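Tyrosine phosphatase (Orf virus, PDB 5NCR) acts as a tyrosine phosphatase with triple substrate specificity, probably including the removal of phosphate from phosphoserine in proteins, and forms homodimers. Local coordinates at residues N60-K65 / H111-V116; A121-Y126 / G159-N164. The protein carries 2 engineered substitutions. All coordinates share one frame; numbering follows the deposited sequence.

In the fold
Contact 1 joins the ends of two neighbouring parallel strands beside a bound phosphate, whereas contact 2 fastens the helix that follows the phosphate-binding loop to the loop 159-164. Their centres lie about 13 Å apart, and Val116 bridges them directly. Its N holds the phosphate, its O lies 3.0 Å from Leu162 N in a probable hydrogen bond, and its CG1 packs against Glu163 CG at 3.7 Å. The chain runs from 111-116 through Asn117 and Arg118, which also bind the phosphate, straight into helix 118-134 and hence to 121-126. Contact 2 lies deeper, its centre about 5 Å from the centre of the chain against about 11 Å for contact 1.

Contact 1. Residues N60-K65 / H111-V116; sequences NMTMSK and HSVAGV. Engineered in segment 111-116: Ser112 (natural residue Cys). With PO4 (phosphate ion), chain D; SO4 (sulfate ion), chain E.
Met61 N donates to His111 O at 2.9 Å, a hydrogen bond just past the end of strand 57-60, beside the parallel pair Asn60 and His111. A weaker one follows, Val113 N to Thr62 OG1 at 3.3 Å, bent to 122°. Van der Waals contact centres on the His111 imidazole: Asn60 CA lies over one face, 4.1 Å from the ring centroid, in a CH-pi contact. With CG anti to the backbone N (chi1 178°), the Asn60 amide lies only 8° from parallel to the ring, OD1 3.5 Å from His111 CE1. OD1 accepts from Thr62 N, the donor standing well above the carbonyl plane, which closes an Asx turn, while ND2 donates to Ser64 O. His111 NE2 bonds to Tyr66 OH. Two anions complete the polar network. Sulfate O4 accepts from Met63 N at 2.8 Å, and the ion also from Arg118 NH2; it touches Thr62 CG2 and Val113 CG2. A phosphate is held through O3 by engineered Ser112 OG (2.6 Å) and Val116 N (2.8 Å), and through O1 by Ala114 N. With Arg118 added, 111-118 forms the anion-binding P-loop of cysteine-dependent phosphatases, Ser112 replacing the cysteine of the family's signature.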
loop_
_atom_site.group_PDB
_atom_site.type_symbol
_atom_site.label_atom_id
_atom_site.label_comp_id
_atom_site.label_asym_id
_atom_site.label_seq_id
_atom_site.Cartn_x
_atom_site.Cartn_y
_atom_site.Cartn_z
ATOM N N ASN B 60 24.019 -7.196 -18.438
ATOM C CA ASN B 60 23.920 -5.900 -19.099
ATOM C C ASN B 60 22.552 -5.671 -19.690
ATOM O O ASN B 60 22.172 -6.299 -20.681
ATOM C CB ASN B 60 25.023 -5.761 -20.157
ATOM C CG ASN B 60 24.980 -4.472 -20.934
ATOM O OD1 ASN B 60 24.440 -3.462 -20.490
ATOM N ND2 ASN B 60 25.593 -4.469 -22.093
ATOM N N MET B 61 21.827 -4.733 -19.118
ATOM C CA MET B 61 20.483 -4.453 -19.593
ATOM C C MET B 61 20.356 -3.127 -20.311
ATOM O O MET B 61 19.285 -2.535 -20.366
ATOM C CB MET B 61 19.514 -4.609 -18.456
ATOM C CG MET B 61 19.458 -6.034 -18.041
ATOM S SD MET B 61 18.607 -6.178 -16.538
ATOM C CE MET B 61 16.927 -6.357 -17.164
ATOM N N THR B 62 21.422 -2.729 -20.968
ATOM C CA THR B 62 21.497 -1.493 -21.739
ATOM C C THR B 62 21.508 -1.895 -23.196
ATOM O O THR B 62 21.663 -3.073 -23.488
ATOM C CB THR B 62 22.751 -0.725 -21.237
ATOM O OG1 THR B 62 22.480 -0.226 -19.913
ATOM C CG2 THR B 62 23.243 0.398 -22.142
ATOM N N MET B 63 21.375 -0.930 -24.100
ATOM C CA MET B 63 21.379 -1.163 -25.541
ATOM C C MET B 63 22.755 -1.478 -26.095
ATOM O O MET B 63 22.849 -2.259 -27.045
ATOM C CB MET B 63 20.767 0.041 -26.282
ATOM C CG MET B 63 19.256 0.216 -26.023
ATOM S SD MET B 63 18.270 -1.175 -26.570
ATOM C CE MET B 63 18.533 -1.070 -28.348
ATOM N N SER B 64 23.810 -0.872 -25.517
ATOM C CA SER B 64 25.198 -1.019 -25.962
ATOM C C SER B 64 25.886 -2.236 -25.384
ATOM O O SER B 64 25.925 -2.412 -24.159
ATOM C CB SER B 64 26.015 0.238 -25.652
ATOM O OG SER B 64 25.852 1.244 -26.638
ATOM N N LYS B 65 26.466 -3.055 -26.278
ATOM C CA LYS B 65 27.229 -4.251 -25.926
ATOM C C LYS B 65 28.660 -3.809 -25.577
ATOM O O LYS B 65 29.071 -2.714 -25.961
ATOM C CB LYS B 65 27.239 -5.232 -27.122
ATOM C CG LYS B 65 27.645 -6.664 -26.787
ATOM C CD LYS B 65 28.224 -7.389 -28.000
ATOM C CE LYS B 65 29.244 -8.436 -27.599
ATOM N NZ LYS B 65 29.384 -9.505 -28.625
ATOM N N HIS B 111 23.197 -4.673 -14.190
ATOM C CA HIS B 111 23.339 -3.223 -14.354
ATOM C C HIS B 111 22.640 -2.676 -15.598
ATOM O O HIS B 111 22.350 -3.398 -16.557
ATOM C CB HIS B 111 24.837 -2.818 -14.329
ATOM C CG HIS B 111 25.570 -3.270 -15.552
ATOM N ND1 HIS B 111 25.654 -2.466 -16.687
ATOM C CD2 HIS B 111 26.158 -4.462 -15.821
ATOM C CE1 HIS B 111 26.317 -3.179 -17.587
ATOM N NE2 HIS B 111 26.664 -4.375 -17.105
ATOM N N SER B 112 22.374 -1.366 -15.548
ATOM C CA SER B 112 21.792 -0.540 -16.604
ATOM C C SER B 112 22.327 0.856 -16.312
ATOM O O SER B 112 22.834 1.069 -15.232
ATOM C CB SER B 112 20.263 -0.621 -16.613
ATOM O OG SER B 112 19.719 -0.380 -15.333
ATOM N N VAL B 113 22.256 1.778 -17.251
ATOM C CA VAL B 113 22.931 3.087 -17.194
ATOM C C VAL B 113 22.802 3.797 -15.832
ATOM O O VAL B 113 23.824 4.011 -15.190
ATOM C CB VAL B 113 22.541 4.014 -18.375
ATOM C CG1 VAL B 113 23.258 5.360 -18.274
ATOM C CG2 VAL B 113 22.859 3.344 -19.706
ATOM N N ALA B 114 21.575 4.142 -15.394
ATOM C CA ALA B 114 21.376 4.843 -14.121
ATOM C C ALA B 114 21.361 3.890 -12.912
ATOM O O ALA B 114 21.438 4.347 -11.773
ATOM C CB ALA B 114 20.080 5.632 -14.179
ATOM N N GLY B 115 21.251 2.583 -13.163
ATOM C CA GLY B 115 21.117 1.576 -12.117
ATOM C C GLY B 115 19.773 1.688 -11.403
ATOM O O GLY B 115 19.661 1.393 -10.211
ATOM N N VAL B 116 18.747 2.124 -12.134
ATOM C CA VAL B 116 17.426 2.382 -11.567
ATOM C C VAL B 116 16.317 1.490 -12.122
ATOM O O VAL B 116 15.713 0.746 -11.347
ATOM C CB VAL B 116 17.037 3.896 -11.677
ATOM C CG1 VAL B 116 15.601 4.152 -11.186
ATOM C CG2 VAL B 116 18.038 4.794 -10.952
HETATM P P PO4 D . 18.137 2.734 -15.952
HETATM O O1 PO4 D . 18.935 3.611 -17.022
HETATM O O2 PO4 D . 17.038 3.626 -15.221
HETATM O O3 PO4 D . 19.142 2.131 -14.868
HETATM O O4 PO4 D . 17.456 1.575 -16.630
HETATM S S SO4 E . 20.922 3.147 -23.184
HETATM O O1 SO4 E . 20.311 3.871 -24.315
HETATM O O2 SO4 E . 22.368 3.416 -23.152
HETATM O O3 SO4 E . 20.276 3.626 -21.943
HETATM O O4 SO4 E . 20.712 1.702 -23.341
#

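Contact 2. Residues A121-Y126 / G159-N164; sequences AAAMGY and GAFLEN
Glu163 OE2 is gripped twice, by the backbone N of Phe161 at 2.7 Å, through its anti lone pair and nearly straight (165°), and by Arg155 NE in a salt bridge; the first of these ties Glu163 back to Phe161 in the same loop, on either side of Leu162. Across the contact with Ala121, Ala123 and Met124 everything is apolar. Phe161 meets the helix with the rim of its ring: CE1 reaches Ala123 CB at 4.2 Å, and CE2 lies 3.8 Å from Met124 SD. The sulfur sits in the ring plane, 5.0 Å from the centroid and 87° off the normal, an edge-on Met-aromatic contact. The Met124 chain bends at chi2 (65°), placing SD at that rim, and crosses Phe161 at about a right angle. Leu162, whose CB covers the centre of one face of the Phe161 ring, divides its two methyls: CD1 rests on Ala121, and CD2 lies against CB and CG of Met124, 3.6 Å from CB. At Ala121 the small side chain lets Leu162 CD1 come as near to CA as to CB. Helix 165-177 borders the same patch through Leu171, which touches Ala121, Met124 and Leu162. Helix 140-158 adds Phe147 beside Met124 and both Tyr151 and Ile154 beside Phe161, while helix 90-103 packs against helix 118-134 at Ala122 and Tyr126.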
loop_
_atom_site.group_PDB
_atom_site.type_symbol
_atom_site.label_atom_id
_atom_site.label_comp_id
_atom_site.label_asym_id
_atom_site.label_seq_id
_atom_site.Cartn_x
_atom_site.Cartn_y
_atom_site.Cartn_z
ATOM N N ALA B 121 14.334 -3.475 -12.287
ATOM C CA ALA B 121 13.255 -4.434 -12.578
ATOM C C ALA B 121 13.724 -5.881 -12.443
ATOM O O ALA B 121 13.043 -6.694 -11.824
ATOM C CB ALA B 121 12.669 -4.179 -13.962
ATOM N N ALA B 122 14.935 -6.158 -12.898
ATOM C CA ALA B 122 15.563 -7.480 -12.769
ATOM C C ALA B 122 15.773 -7.801 -11.283
ATOM O O ALA B 122 15.423 -8.897 -10.833
ATOM C CB ALA B 122 16.900 -7.477 -13.488
ATOM N N ALA B 123 16.292 -6.809 -10.525
ATOM C CA ALA B 123 16.541 -6.895 -9.091
ATOM C C ALA B 123 15.223 -7.205 -8.317
ATOM O O ALA B 123 15.194 -8.114 -7.502
ATOM C CB ALA B 123 17.137 -5.587 -8.606
ATOM N N MET B 124 14.150 -6.468 -8.603
ATOM C CA MET B 124 12.832 -6.655 -7.987
ATOM C C MET B 124 12.295 -8.032 -8.305
ATOM O O MET B 124 11.862 -8.746 -7.393
ATOM C CB MET B 124 11.848 -5.576 -8.474
ATOM C CG MET B 124 10.591 -5.485 -7.615
ATOM S SD MET B 124 10.944 -4.946 -5.901
ATOM C CE MET B 124 9.456 -5.576 -5.081
ATOM N N GLY B 125 12.371 -8.416 -9.589
ATOM C CA GLY B 125 11.919 -9.733 -10.019
ATOM C C GLY B 125 12.644 -10.843 -9.287
ATOM O O GLY B 125 12.013 -11.763 -8.769
ATOM N N TYR B 126 13.969 -10.743 -9.206
ATOM C CA TYR B 126 14.791 -11.759 -8.552
ATOM C C TYR B 126 14.533 -11.883 -7.032
ATOM O O TYR B 126 14.465 -12.997 -6.510
ATOM C CB TYR B 126 16.265 -11.535 -8.866
ATOM C CG TYR B 126 17.157 -12.525 -8.152
ATOM C CD1 TYR B 126 17.025 -13.889 -8.362
ATOM C CD2 TYR B 126 18.060 -12.104 -7.186
ATOM C CE1 TYR B 126 17.792 -14.809 -7.650
ATOM C CE2 TYR B 126 18.873 -13.013 -6.506
ATOM C CZ TYR B 126 18.728 -14.365 -6.731
ATOM O OH TYR B 126 19.501 -15.250 -6.019
ATOM N N GLY B 159 17.748 5.318 -3.306
ATOM C CA GLY B 159 17.163 6.627 -3.597
ATOM C C GLY B 159 16.203 6.577 -4.759
ATOM O O GLY B 159 15.082 7.074 -4.656
ATOM N N ALA B 160 16.665 6.035 -5.901
ATOM C CA ALA B 160 15.855 5.844 -7.093
ATOM C C ALA B 160 15.909 4.379 -7.405
ATOM O O ALA B 160 17.003 3.795 -7.466
ATOM C CB ALA B 160 16.411 6.637 -8.250
ATOM N N PHE B 161 14.732 3.772 -7.583
ATOM C CA PHE B 161 14.635 2.345 -7.848
ATOM C C PHE B 161 13.319 2.032 -8.504
ATOM O O PHE B 161 12.275 2.302 -7.915
ATOM C CB PHE B 161 14.799 1.542 -6.524
ATOM C CG PHE B 161 14.504 0.059 -6.647
ATOM C CD1 PHE B 161 15.398 -0.794 -7.279
ATOM C CD2 PHE B 161 13.341 -0.484 -6.098
ATOM C CE1 PHE B 161 15.121 -2.167 -7.396
ATOM C CE2 PHE B 161 13.077 -1.856 -6.190
ATOM C CZ PHE B 161 13.954 -2.687 -6.857
ATOM N N LEU B 162 13.355 1.457 -9.707
ATOM C CA LEU B 162 12.155 1.004 -10.402
ATOM C C LEU B 162 11.041 2.065 -10.465
ATOM O O LEU B 162 9.904 1.845 -10.046
ATOM C CB LEU B 162 11.710 -0.299 -9.720
ATOM C CG LEU B 162 10.665 -1.190 -10.383
ATOM C CD1 LEU B 162 10.965 -1.467 -11.855
ATOM C CD2 LEU B 162 10.528 -2.453 -9.587
ATOM N N GLU B 163 11.411 3.241 -10.951
ATOM C CA GLU B 163 10.542 4.398 -11.095
ATOM C C GLU B 163 9.607 4.182 -12.275
ATOM O O GLU B 163 8.463 4.639 -12.257
ATOM C CB GLU B 163 11.394 5.687 -11.268
ATOM C CG GLU B 163 12.463 5.882 -10.185
ATOM C CD GLU B 163 11.935 5.988 -8.770
ATOM O OE1 GLU B 163 10.871 6.616 -8.600
ATOM O OE2 GLU B 163 12.554 5.421 -7.841
ATOM N N ASN B 164 10.092 3.461 -13.293
ATOM C CA ASN B 164 9.358 3.101 -14.494
ATOM C C ASN B 164 8.113 2.281 -14.071
ATOM O O ASN B 164 8.228 1.128 -13.638
ATOM C CB ASN B 164 10.265 2.294 -15.433
ATOM C CG ASN B 164 9.656 1.979 -16.763
ATOM O OD1 ASN B 164 8.513 1.580 -16.872
ATOM N ND2 ASN B 164 10.407 2.149 -17.816
#